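Local coordinates for flavoprotein (Thermotoga maritima, PDB 5V8S) that probably transfers electrons and acts as an oxidoreductase, pairing a probably FMN-binding flavodoxin-like domain with a metallo-beta-lactamase-like domain that holds a mu-oxo-diiron centre, at residues P14-E19 against I78-K83; T91-N96 against P107-T112; T269-S274 against S311-D316; V355-V360 against E373-T378. The protein carries 1 engineered substitution. All coordinates share one frame; numbering follows the deposited sequence. Where two conformers were deposited one is given.

Contact 1. Residues P14-E19 against I78-K83; sequences PKIWTE and IDALSK
Ile16 and Thr18 carry nearly the same first torsion (chi1 -65° and -62°), and in both it directs a branch at the single methyl group of Ala80. In Ile16 the branch is CG2, placed trans to the main-chain nitrogen and resting 4.2 Å from Ala80 CB. In Thr18 the hydroxyl lies on the side of its own nitrogen, so that OG1, not the methyl, faces Ala80 CB at 4.2 Å. The helix thus places one methyl between two strand residues spaced two apart, and the CA atoms of Thr18 and Ala80 come within 7.2 Å of each other.

Strand 16-22 is one of the two outermost strands of a seven-stranded mixed sheet in the metallo-beta-lactamase-like domain, and helix 74-82 packs against it. Leu30 of the adjoining strand extends the packing, touching both Thr18 and Leu81. Trp17, which lies between Ile16 and Thr18 in the strand, instead makes a cation-pi contact with Arg31 of that adjoining strand 26-34.

No hydrogen bond or ion pair joins the two segments, and they bury just 106 Å² between them. The chemistry is therefore that of van der Waals packing around an alanine, whose short side chain is consistent with a close approach of the helix to the edge strand.

Contact 2. Residues T91-N96 against P107-T112; sequences THIIVN and PATLKT
Ile93 on the short strand 92-94 and Leu110 on helix 106-113 mark the closest backbone approach, with their CA atoms 9.4 Å apart. They belong to a beta-alpha-beta unit of the metallo-beta-lactamase-like fold: the chain leaves the strand, passes through a connection, including the short helix 100-103, that carries the diiron-pocket residues His97, Glu99, Asp101 and the engineered Asp102, returns as helix 106-113, and enters the parallel neighbouring strand 118-121. At such a backbone separation, the gap must be bridged by side chains.

From the strand segment Ile93 alone does this. Its CG1 branch is extended (chi2 172°), which carries CD1 outward to the helix. There CD1 meets Leu110 CD2 at 3.7 Å, the two side chains crossing at a slant. Leu110 does not start out aimed at the strand; it is the end of its side chain that closes in. On the preceding helix residue, Thr109 CG2 adds a looser methyl contact with Ile93 CD1 at 4.2 Å. The hydroxyl of Thr109 is occupied elsewhere, bonded to the carbonyl of Ser105 one turn back, and it is the methyl CG2 that faces Ile93. Val117 touches both Ile93 and Leu110 and continues the apolar layer.

One turn of the helix is reinforced by a second threonine: Thr112 OG1 donates to Ala108 O at 2.9 Å, tilted 34° from the carbonyl plane, while Thr112 N reaches the same oxygen from the opposite face.

Contact 3. Residues T269-S274 against S311-D316; sequences TVIYDS and SEILKD
Ile271 and Ile313 form the tight half of this contact. The end of the strand isoleucine, CD1, lies 3.6 Å from Ile313 CG2, and Ile271 CG1 backs it up at 4.2 Å from the same methyl. Ile313 CG2 stands opposite the main-chain nitrogen (chi1 -64°), leaving its longer CG1 branch to run past the contact. The side chains meet at an oblique angle. Both are buried, with Met338 and Ile345 of helix 336-348 against Ile271 and Tyr300 against Ile313.

Toward the helix end the fit is looser and more polar. Thr269 and Asp316 cross at about a right angle, with Thr269 OG1 3.9 Å from Asp316 CB. The same hydroxyl is 3.6 Å from Asp316 O, but the two are not bonded directly: each is hydrogen-bonded to the hydroxyl of Ser320, which links strand to helix as an intermediary. The partly exposed carboxylate of Asp316 is held from outside the segments, OD2 by Tyr300 OH and OD1 by a salt bridge to Lys267. Farther from the strand, Lys315 NZ bonds Glu312 OE1 at 2.7 Å on the syn side, 23° out of the carboxylate plane, and Lys208 pairs with the other carboxylate oxygen.

Helix 310-316 connects strand 296-302 to strand 322-327, passing over strand 267-273, which lies between them in the parallel sheet. Such a beta-alpha-beta crossover, in a five-stranded sheet of order 2-1-3-4-5, is the signature of the flavodoxin-like fold.

Contact 4. Residues V355-V360 against E373-T378; sequences VLVFGV and ELLKET
Val355, Val357 and Leu375 join strand to helix in the last beta-alpha-beta unit of the flavodoxin-like domain, where strand 354-360 leads through helix 371-376 into the parallel strand 381-388. The two valines, two positions apart with Leu356 between them, present their side chains on the face of the sheet that the helix covers. Leu375 is the helix residue that answers them, and the CA atoms of Val355 and Leu375 are 9.0 Å apart.

A single methyl, Leu375 CD1, makes both contacts. It lies 4.2 Å from Val357 CG2 and a wider 4.5 Å from Val355 CG1. Different branches of the valines are used: Val355 offers the one trans to its main-chain nitrogen (chi1 173°), whereas Val357, with much the same torsion, offers the other. These two branches point at one another along the strand, with Val355 CG1 and Val357 CG2 4.1 Å apart, and the leucine methyl reaches across to both. All three residues are buried, yet only 83 Å² is covered between the segments, and no polar bond crosses. Phe325 of the neighbouring strand 322-327 packs on both Val355 and Leu375, while Phe385 of strand 381-388 touches Val357.

Leu375 also anchors the turn that follows through its carbonyl. Thr378 N donates to Leu375 O at 3.0 Å, and Thr378 OG1 to the same oxygen at 2.6 Å, lying in the carbonyl plane on a lone pair.

The four contacts follow one another along the chain without overlap and fall into two pairs, one in each domain. Contacts 1 and 2, with centres 16 Å apart, share the seven-stranded mixed sheet of the metallo-beta-lactamase-like domain; their helices 74-82 and 106-113 touch, Ile78 CD1 lying 3.7 Å from Thr109 CA. Contacts 3 and 4 lie 14 Å apart between centres and pack helices onto the five-stranded parallel sheet of the flavodoxin-like domain, without touching. Between the pairs the centres are 38 to 50 Å apart, on opposite sides of the chain's centre. Each domain therefore has its own separately packed helix-sheet layers, consistent with distinct diiron and flavin modules.

Contact 1. Residues P14-E19 against I78-K83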
# COMPACT_ATOMS: atom_id res chain seq x y z
N PRO A 14 14.79 8.54 -23.66
CA PRO A 14 13.53 9.27 -23.53
C PRO A 14 13.42 10.36 -24.58
O PRO A 14 14.41 10.85 -25.13
CB PRO A 14 13.61 9.88 -22.12
CG PRO A 14 14.77 9.20 -21.45
CD PRO A 14 15.71 8.85 -22.56
N LYS A 15 12.18 10.73 -24.87
CA LYS A 15 11.93 11.85 -25.77
C LYS A 15 12.44 13.12 -25.10
O LYS A 15 12.13 13.39 -23.94
CB LYS A 15 10.44 11.98 -26.06
CG LYS A 15 9.99 13.28 -26.75
CD LYS A 15 9.61 13.06 -28.18
CE LYS A 15 9.11 14.36 -28.83
NZ LYS A 15 10.23 15.28 -29.25
N ILE A 16 13.24 13.89 -25.83
CA ILE A 16 13.73 15.18 -25.37
C ILE A 16 13.24 16.24 -26.33
O ILE A 16 13.30 16.05 -27.55
CB ILE A 16 15.27 15.19 -25.27
CG1 ILE A 16 15.71 14.19 -24.20
CG2 ILE A 16 15.79 16.61 -24.97
CD1 ILE A 16 17.18 13.94 -24.17
N TRP A 17 12.72 17.34 -25.77
CA TRP A 17 12.29 18.49 -26.56
C TRP A 17 13.24 19.64 -26.26
O TRP A 17 13.52 19.92 -25.09
CB TRP A 17 10.87 18.94 -26.17
CG TRP A 17 9.81 17.89 -26.06
CD1 TRP A 17 9.78 16.83 -25.20
CD2 TRP A 17 8.59 17.83 -26.81
NE1 TRP A 17 8.63 16.11 -25.38
CE2 TRP A 17 7.87 16.71 -26.35
CE3 TRP A 17 8.03 18.63 -27.81
CZ2 TRP A 17 6.63 16.35 -26.88
CZ3 TRP A 17 6.79 18.27 -28.33
CH2 TRP A 17 6.11 17.15 -27.86
N THR A 18 13.71 20.32 -27.30
CA THR A 18 14.52 21.53 -27.17
C THR A 18 13.94 22.53 -28.16
O THR A 18 13.99 22.31 -29.37
CB THR A 18 15.99 21.25 -27.49
OG1 THR A 18 16.52 20.29 -26.56
CG2 THR A 18 16.82 22.51 -27.40
N GLU A 19 13.36 23.62 -27.65
CA GLU A 19 12.65 24.53 -28.55
C GLU A 19 12.69 25.96 -28.03
O GLU A 19 12.59 26.20 -26.82
CB GLU A 19 11.19 24.06 -28.71
CG GLU A 19 10.33 24.97 -29.57
CD GLU A 19 9.12 24.26 -30.14
OE1 GLU A 19 9.23 23.05 -30.47
OE2 GLU A 19 8.05 24.91 -30.27
N ILE A 78 23.17 17.68 -20.20
CA ILE A 78 24.34 18.39 -20.71
C ILE A 78 24.36 18.36 -22.23
O ILE A 78 24.56 19.38 -22.90
CB ILE A 78 25.64 17.81 -20.12
CG1 ILE A 78 25.72 18.04 -18.61
CG2 ILE A 78 26.87 18.39 -20.81
CD1 ILE A 78 25.50 19.45 -18.16
N ASP A 79 24.13 17.18 -22.81
CA ASP A 79 24.16 17.07 -24.27
C ASP A 79 23.10 17.96 -24.90
O ASP A 79 23.38 18.67 -25.88
CB ASP A 79 23.97 15.61 -24.69
CG ASP A 79 25.05 14.70 -24.14
OD1 ASP A 79 26.15 15.21 -23.82
OD2 ASP A 79 24.81 13.48 -24.03
N ALA A 80 21.89 17.98 -24.34
CA ALA A 80 20.83 18.81 -24.92
C ALA A 80 21.14 20.29 -24.74
O ALA A 80 20.96 21.08 -25.67
CB ALA A 80 19.48 18.48 -24.28
N LEU A 81 21.60 20.67 -23.55
CA LEU A 81 21.95 22.06 -23.29
C LEU A 81 23.01 22.56 -24.27
O LEU A 81 22.95 23.70 -24.75
CB LEU A 81 22.46 22.19 -21.86
CG LEU A 81 22.89 23.57 -21.38
CD1 LEU A 81 21.72 24.55 -21.43
CD2 LEU A 81 23.46 23.48 -19.99
N SER A 82 24.00 21.72 -24.57
CA SER A 82 25.12 22.12 -25.41
C SER A 82 24.70 22.38 -26.85
O SER A 82 25.47 22.98 -27.61
CB SER A 82 26.20 21.04 -25.40
OG SER A 82 26.72 20.84 -24.10
N LYS A 83 23.52 21.93 -27.25
CA LYS A 83 23.06 22.18 -28.61
C LYS A 83 22.54 23.60 -28.78
O LYS A 83 22.47 24.09 -29.91
CB LYS A 83 21.99 21.16 -29.01
CG LYS A 83 22.48 19.71 -29.04
CD LYS A 83 21.37 18.77 -29.50
CE LYS A 83 21.76 17.31 -29.37
NZ LYS A 83 20.65 16.39 -29.80

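Contact 2. Residues T91-N96 against P107-T112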
# COMPACT_ATOMS: atom_id res chain seq x y z
N THR A 91 26.12 32.14 -17.33
CA THR A 91 26.53 33.09 -16.30
C THR A 91 25.71 32.99 -15.02
O THR A 91 26.21 33.37 -13.96
CB THR A 91 26.41 34.54 -16.82
OG1 THR A 91 25.08 34.78 -17.29
CG2 THR A 91 27.42 34.82 -17.96
N HIS A 92 24.48 32.49 -15.10
CA HIS A 92 23.57 32.43 -13.97
C HIS A 92 22.81 31.12 -14.00
O HIS A 92 22.47 30.63 -15.08
CB HIS A 92 22.54 33.56 -14.05
CG HIS A 92 23.13 34.91 -13.89
ND1 HIS A 92 23.84 35.53 -14.90
CD2 HIS A 92 23.11 35.78 -12.85
CE1 HIS A 92 24.24 36.72 -14.48
NE2 HIS A 92 23.82 36.89 -13.24
N ILE A 93 22.55 30.56 -12.82
CA ILE A 93 21.61 29.45 -12.65
C ILE A 93 20.63 29.82 -11.55
O ILE A 93 21.04 30.11 -10.41
CB ILE A 93 22.32 28.12 -12.33
CG1 ILE A 93 23.32 27.75 -13.42
CG2 ILE A 93 21.28 27.01 -12.18
CD1 ILE A 93 24.21 26.57 -13.11
N ILE A 94 19.34 29.81 -11.87
CA ILE A 94 18.28 30.08 -10.90
C ILE A 94 17.68 28.75 -10.46
O ILE A 94 17.28 27.93 -11.29
CB ILE A 94 17.19 30.99 -11.48
CG1 ILE A 94 17.79 32.38 -11.80
CG2 ILE A 94 16.02 31.13 -10.49
CD1 ILE A 94 16.81 33.36 -12.45
N VAL A 95 17.65 28.54 -9.16
CA VAL A 95 17.13 27.32 -8.56
C VAL A 95 15.88 27.71 -7.77
O VAL A 95 15.96 28.17 -6.63
CB VAL A 95 18.17 26.63 -7.68
CG1 VAL A 95 17.60 25.36 -7.06
CG2 VAL A 95 19.41 26.32 -8.50
N ASN A 96 14.70 27.52 -8.38
CA ASN A 96 13.45 27.86 -7.72
C ASN A 96 13.12 26.88 -6.59
O ASN A 96 12.37 27.25 -5.68
CB ASN A 96 12.32 27.83 -8.74
CG ASN A 96 12.35 29.00 -9.71
OD1 ASN A 96 12.39 30.16 -9.29
ND2 ASN A 96 12.33 28.71 -11.02
N PRO A 107 25.07 19.38 -10.23
CA PRO A 107 26.52 19.15 -10.09
C PRO A 107 27.22 18.93 -11.41
O PRO A 107 28.29 19.52 -11.66
CB PRO A 107 26.59 17.94 -9.15
CG PRO A 107 25.33 17.98 -8.37
CD PRO A 107 24.29 18.52 -9.34
N ALA A 108 26.62 18.15 -12.30
CA ALA A 108 27.21 17.91 -13.61
C ALA A 108 27.25 19.18 -14.44
O ALA A 108 28.22 19.44 -15.17
CB ALA A 108 26.40 16.84 -14.34
N THR A 109 26.21 20.01 -14.32
CA THR A 109 26.18 21.27 -15.05
C THR A 109 27.31 22.17 -14.60
O THR A 109 28.01 22.77 -15.43
CB THR A 109 24.82 21.95 -14.86
OG1 THR A 109 23.78 21.07 -15.31
CG2 THR A 109 24.73 23.26 -15.66
N LEU A 110 27.51 22.29 -13.29
CA LEU A 110 28.56 23.17 -12.78
C LEU A 110 29.93 22.70 -13.24
O LEU A 110 30.79 23.52 -13.59
CB LEU A 110 28.48 23.26 -11.25
CG LEU A 110 27.23 23.91 -10.65
CD1 LEU A 110 27.25 23.87 -9.14
CD2 LEU A 110 27.08 25.35 -11.13
N LYS A 111 30.16 21.39 -13.25
CA LYS A 111 31.44 20.87 -13.72
C LYS A 111 31.65 21.15 -15.20
O LYS A 111 32.76 21.48 -15.63
CB LYS A 111 31.53 19.37 -13.45
CG LYS A 111 32.56 18.98 -12.39
CD LYS A 111 32.40 17.53 -11.95
CE LYS A 111 33.39 17.16 -10.84
NZ LYS A 111 33.14 15.78 -10.31
N THR A 112 30.59 21.02 -16.00
CA THR A 112 30.71 21.28 -17.43
C THR A 112 30.96 22.76 -17.71
O THR A 112 31.71 23.10 -18.62
CB THR A 112 29.45 20.80 -18.15
OG1 THR A 112 29.24 19.42 -17.85
CG2 THR A 112 29.58 20.95 -19.65

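Contact 3. Residues T269-S274 against S311-D316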
# COMPACT_ATOMS: atom_id res chain seq x y z
N THR A 269 -17.47 9.96 -4.64
CA THR A 269 -16.44 8.93 -4.73
C THR A 269 -16.67 7.89 -3.63
O THR A 269 -16.82 8.24 -2.46
CB THR A 269 -15.02 9.53 -4.69
OG1 THR A 269 -14.84 10.39 -5.82
CG2 THR A 269 -13.96 8.46 -4.79
N VAL A 270 -16.73 6.63 -4.04
CA VAL A 270 -17.06 5.50 -3.17
C VAL A 270 -15.81 4.65 -3.06
O VAL A 270 -15.27 4.19 -4.08
CB VAL A 270 -18.21 4.68 -3.76
CG1 VAL A 270 -18.58 3.53 -2.82
CG2 VAL A 270 -19.41 5.56 -4.05
N ILE A 271 -15.35 4.43 -1.83
CA ILE A 271 -14.08 3.77 -1.57
C ILE A 271 -14.35 2.68 -0.54
O ILE A 271 -14.80 2.97 0.57
CB ILE A 271 -13.04 4.76 -1.02
CG1 ILE A 271 -12.80 5.91 -1.98
CG2 ILE A 271 -11.72 4.04 -0.70
CD1 ILE A 271 -12.21 7.11 -1.28
N TYR A 272 -14.04 1.43 -0.89
CA TYR A 272 -14.31 0.36 0.06
C TYR A 272 -13.36 -0.81 -0.10
O TYR A 272 -12.75 -1.02 -1.15
CB TYR A 272 -15.76 -0.13 -0.05
CG TYR A 272 -16.18 -0.79 -1.35
CD1 TYR A 272 -16.64 -0.04 -2.42
CD2 TYR A 272 -16.24 -2.17 -1.47
CE1 TYR A 272 -17.05 -0.63 -3.59
CE2 TYR A 272 -16.66 -2.77 -2.64
CZ TYR A 272 -17.10 -2.01 -3.69
OH TYR A 272 -17.55 -2.60 -4.86
N ASP A 273 -13.25 -1.59 0.98
CA ASP A 273 -12.53 -2.85 0.98
C ASP A 273 -13.50 -3.98 1.30
O ASP A 273 -14.24 -3.91 2.29
CB ASP A 273 -11.28 -2.86 1.90
CG ASP A 273 -11.57 -2.56 3.38
OD1 ASP A 273 -12.68 -2.14 3.75
OD2 ASP A 273 -10.61 -2.77 4.20
N SER A 274 -13.49 -5.02 0.47
CA SER A 274 -14.41 -6.14 0.60
C SER A 274 -13.52 -7.35 0.75
O SER A 274 -12.97 -7.85 -0.24
CB SER A 274 -15.33 -6.20 -0.61
OG SER A 274 -16.24 -7.26 -0.47
N SER A 311 -2.92 7.01 -5.83
CA SER A 311 -2.86 8.30 -6.52
C SER A 311 -4.14 8.61 -7.28
O SER A 311 -4.50 9.78 -7.43
CB SER A 311 -1.66 8.32 -7.46
OG SER A 311 -1.81 7.38 -8.51
N GLU A 312 -4.82 7.58 -7.79
CA GLU A 312 -6.07 7.80 -8.51
C GLU A 312 -7.22 8.09 -7.56
O GLU A 312 -8.07 8.93 -7.86
CB GLU A 312 -6.38 6.57 -9.36
CG GLU A 312 -5.44 6.37 -10.51
CD GLU A 312 -5.59 7.45 -11.58
OE1 GLU A 312 -6.75 7.77 -11.92
OE2 GLU A 312 -4.58 7.95 -12.07
N ILE A 313 -7.27 7.41 -6.42
CA ILE A 313 -8.25 7.78 -5.39
C ILE A 313 -8.09 9.25 -5.03
O ILE A 313 -9.06 10.01 -5.01
CB ILE A 313 -8.09 6.88 -4.16
CG1 ILE A 313 -8.41 5.43 -4.52
CG2 ILE A 313 -9.02 7.35 -3.03
CD1 ILE A 313 -8.07 4.41 -3.44
N LEU A 314 -6.86 9.66 -4.74
CA LEU A 314 -6.62 11.01 -4.25
C LEU A 314 -7.02 12.05 -5.29
O LEU A 314 -7.60 13.09 -4.95
CB LEU A 314 -5.15 11.14 -3.85
CG LEU A 314 -4.76 10.46 -2.55
CD1 LEU A 314 -3.28 10.51 -2.39
CD2 LEU A 314 -5.41 11.10 -1.36
N LYS A 315 -6.75 11.77 -6.57
CA LYS A 315 -7.10 12.69 -7.64
C LYS A 315 -8.58 13.01 -7.68
O LYS A 315 -8.97 14.12 -8.10
CB LYS A 315 -6.68 12.06 -8.96
CG LYS A 315 -7.17 12.74 -10.19
CD LYS A 315 -7.06 11.81 -11.39
CE LYS A 315 -8.19 10.80 -11.42
NZ LYS A 315 -8.12 10.03 -12.68
N ASP A 316 -9.42 12.06 -7.28
CA ASP A 316 -10.86 12.23 -7.41
C ASP A 316 -11.51 12.91 -6.21
O ASP A 316 -12.68 13.28 -6.30
CB ASP A 316 -11.52 10.88 -7.71
CG ASP A 316 -11.52 10.57 -9.21
OD1 ASP A 316 -11.83 11.49 -10.00
OD2 ASP A 316 -11.16 9.46 -9.62

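Contact 4. Residues V355-V360 against E373-T378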
# COMPACT_ATOMS: atom_id res chain seq x y z
N VAL A 355 -19.58 12.91 4.40
CA VAL A 355 -19.17 11.52 4.23
C VAL A 355 -20.26 10.61 4.81
O VAL A 355 -20.87 10.94 5.83
CB VAL A 355 -17.83 11.25 4.96
CG1 VAL A 355 -17.44 9.78 4.96
CG2 VAL A 355 -16.73 12.12 4.33
N LEU A 356 -20.47 9.47 4.16
CA LEU A 356 -21.21 8.36 4.74
C LEU A 356 -20.23 7.23 5.02
O LEU A 356 -19.36 6.95 4.19
CB LEU A 356 -22.25 7.79 3.77
CG LEU A 356 -23.40 8.70 3.35
CD1 LEU A 356 -24.29 7.99 2.33
CD2 LEU A 356 -24.20 9.16 4.57
N VAL A 357 -20.39 6.57 6.16
CA VAL A 357 -19.59 5.40 6.52
C VAL A 357 -20.52 4.21 6.64
O VAL A 357 -21.55 4.28 7.32
CB VAL A 357 -18.80 5.62 7.82
CG1 VAL A 357 -18.03 4.33 8.19
CG2 VAL A 357 -17.86 6.80 7.69
N PHE A 358 -20.19 3.14 5.92
CA PHE A 358 -20.79 1.83 6.09
C PHE A 358 -19.70 0.92 6.64
O PHE A 358 -18.59 0.89 6.11
CB PHE A 358 -21.26 1.27 4.73
CG PHE A 358 -22.40 2.04 4.10
CD1 PHE A 358 -22.18 3.24 3.46
CD2 PHE A 358 -23.68 1.53 4.10
CE1 PHE A 358 -23.23 3.92 2.86
CE2 PHE A 358 -24.73 2.21 3.51
CZ PHE A 358 -24.51 3.41 2.89
N GLY A 359 -19.99 0.19 7.69
CA GLY A 359 -18.96 -0.64 8.29
C GLY A 359 -19.52 -1.89 8.91
O GLY A 359 -20.64 -1.90 9.44
N VAL A 360 -18.73 -2.97 8.83
CA VAL A 360 -19.09 -4.22 9.48
C VAL A 360 -18.95 -4.05 10.98
O VAL A 360 -18.05 -3.36 11.48
CB VAL A 360 -18.13 -5.30 8.97
CG1 VAL A 360 -18.28 -6.55 9.78
CG2 VAL A 360 -18.42 -5.57 7.49
N GLU A 373 -14.13 7.34 13.96
CA GLU A 373 -13.41 8.18 14.91
C GLU A 373 -12.22 8.87 14.25
O GLU A 373 -11.91 10.03 14.54
CB GLU A 373 -12.94 7.33 16.10
CG GLU A 373 -12.89 8.08 17.42
CD GLU A 373 -12.17 7.31 18.52
OE1 GLU A 373 -11.12 7.80 19.00
OE2 GLU A 373 -12.65 6.21 18.89
N LEU A 374 -11.55 8.16 13.34
CA LEU A 374 -10.40 8.73 12.65
C LEU A 374 -10.83 9.86 11.72
O LEU A 374 -10.22 10.94 11.71
CB LEU A 374 -9.70 7.63 11.86
CG LEU A 374 -8.55 8.10 10.99
CD1 LEU A 374 -7.53 8.89 11.82
CD2 LEU A 374 -7.92 6.90 10.32
N LEU A 375 -11.86 9.62 10.90
CA LEU A 375 -12.37 10.66 10.01
C LEU A 375 -12.93 11.83 10.80
O LEU A 375 -12.87 12.98 10.33
CB LEU A 375 -13.43 10.07 9.08
CG LEU A 375 -12.89 9.29 7.88
CD1 LEU A 375 -13.94 8.34 7.36
CD2 LEU A 375 -12.45 10.25 6.78
N LYS A 376 -13.44 11.57 12.01
CA LYS A 376 -14.01 12.62 12.84
C LYS A 376 -12.96 13.66 13.22
O LYS A 376 -13.31 14.82 13.41
CB LYS A 376 -14.65 12.01 14.08
CG LYS A 376 -15.76 12.84 14.71
CD LYS A 376 -17.12 12.55 14.09
CE LYS A 376 -18.23 13.27 14.85
NZ LYS A 376 -19.54 13.08 14.18
N GLU A 377 -11.68 13.29 13.33
CA GLU A 377 -10.67 14.30 13.66
C GLU A 377 -10.56 15.37 12.59
O GLU A 377 -10.04 16.46 12.86
CB GLU A 377 -9.27 13.68 13.74
CG GLU A 377 -9.19 12.37 14.50
CD GLU A 377 -7.76 11.92 14.70
OE1 GLU A 377 -6.91 12.77 15.06
OE2 GLU A 377 -7.49 10.72 14.50
N THR A 378 -11.01 15.09 11.38
CA THR A 378 -10.65 15.87 10.22
C THR A 378 -11.74 16.85 9.87
O THR A 378 -12.74 17.01 10.59
CB THR A 378 -10.36 14.92 9.06
OG1 THR A 378 -11.58 14.34 8.56
CG2 THR A 378 -9.44 13.82 9.51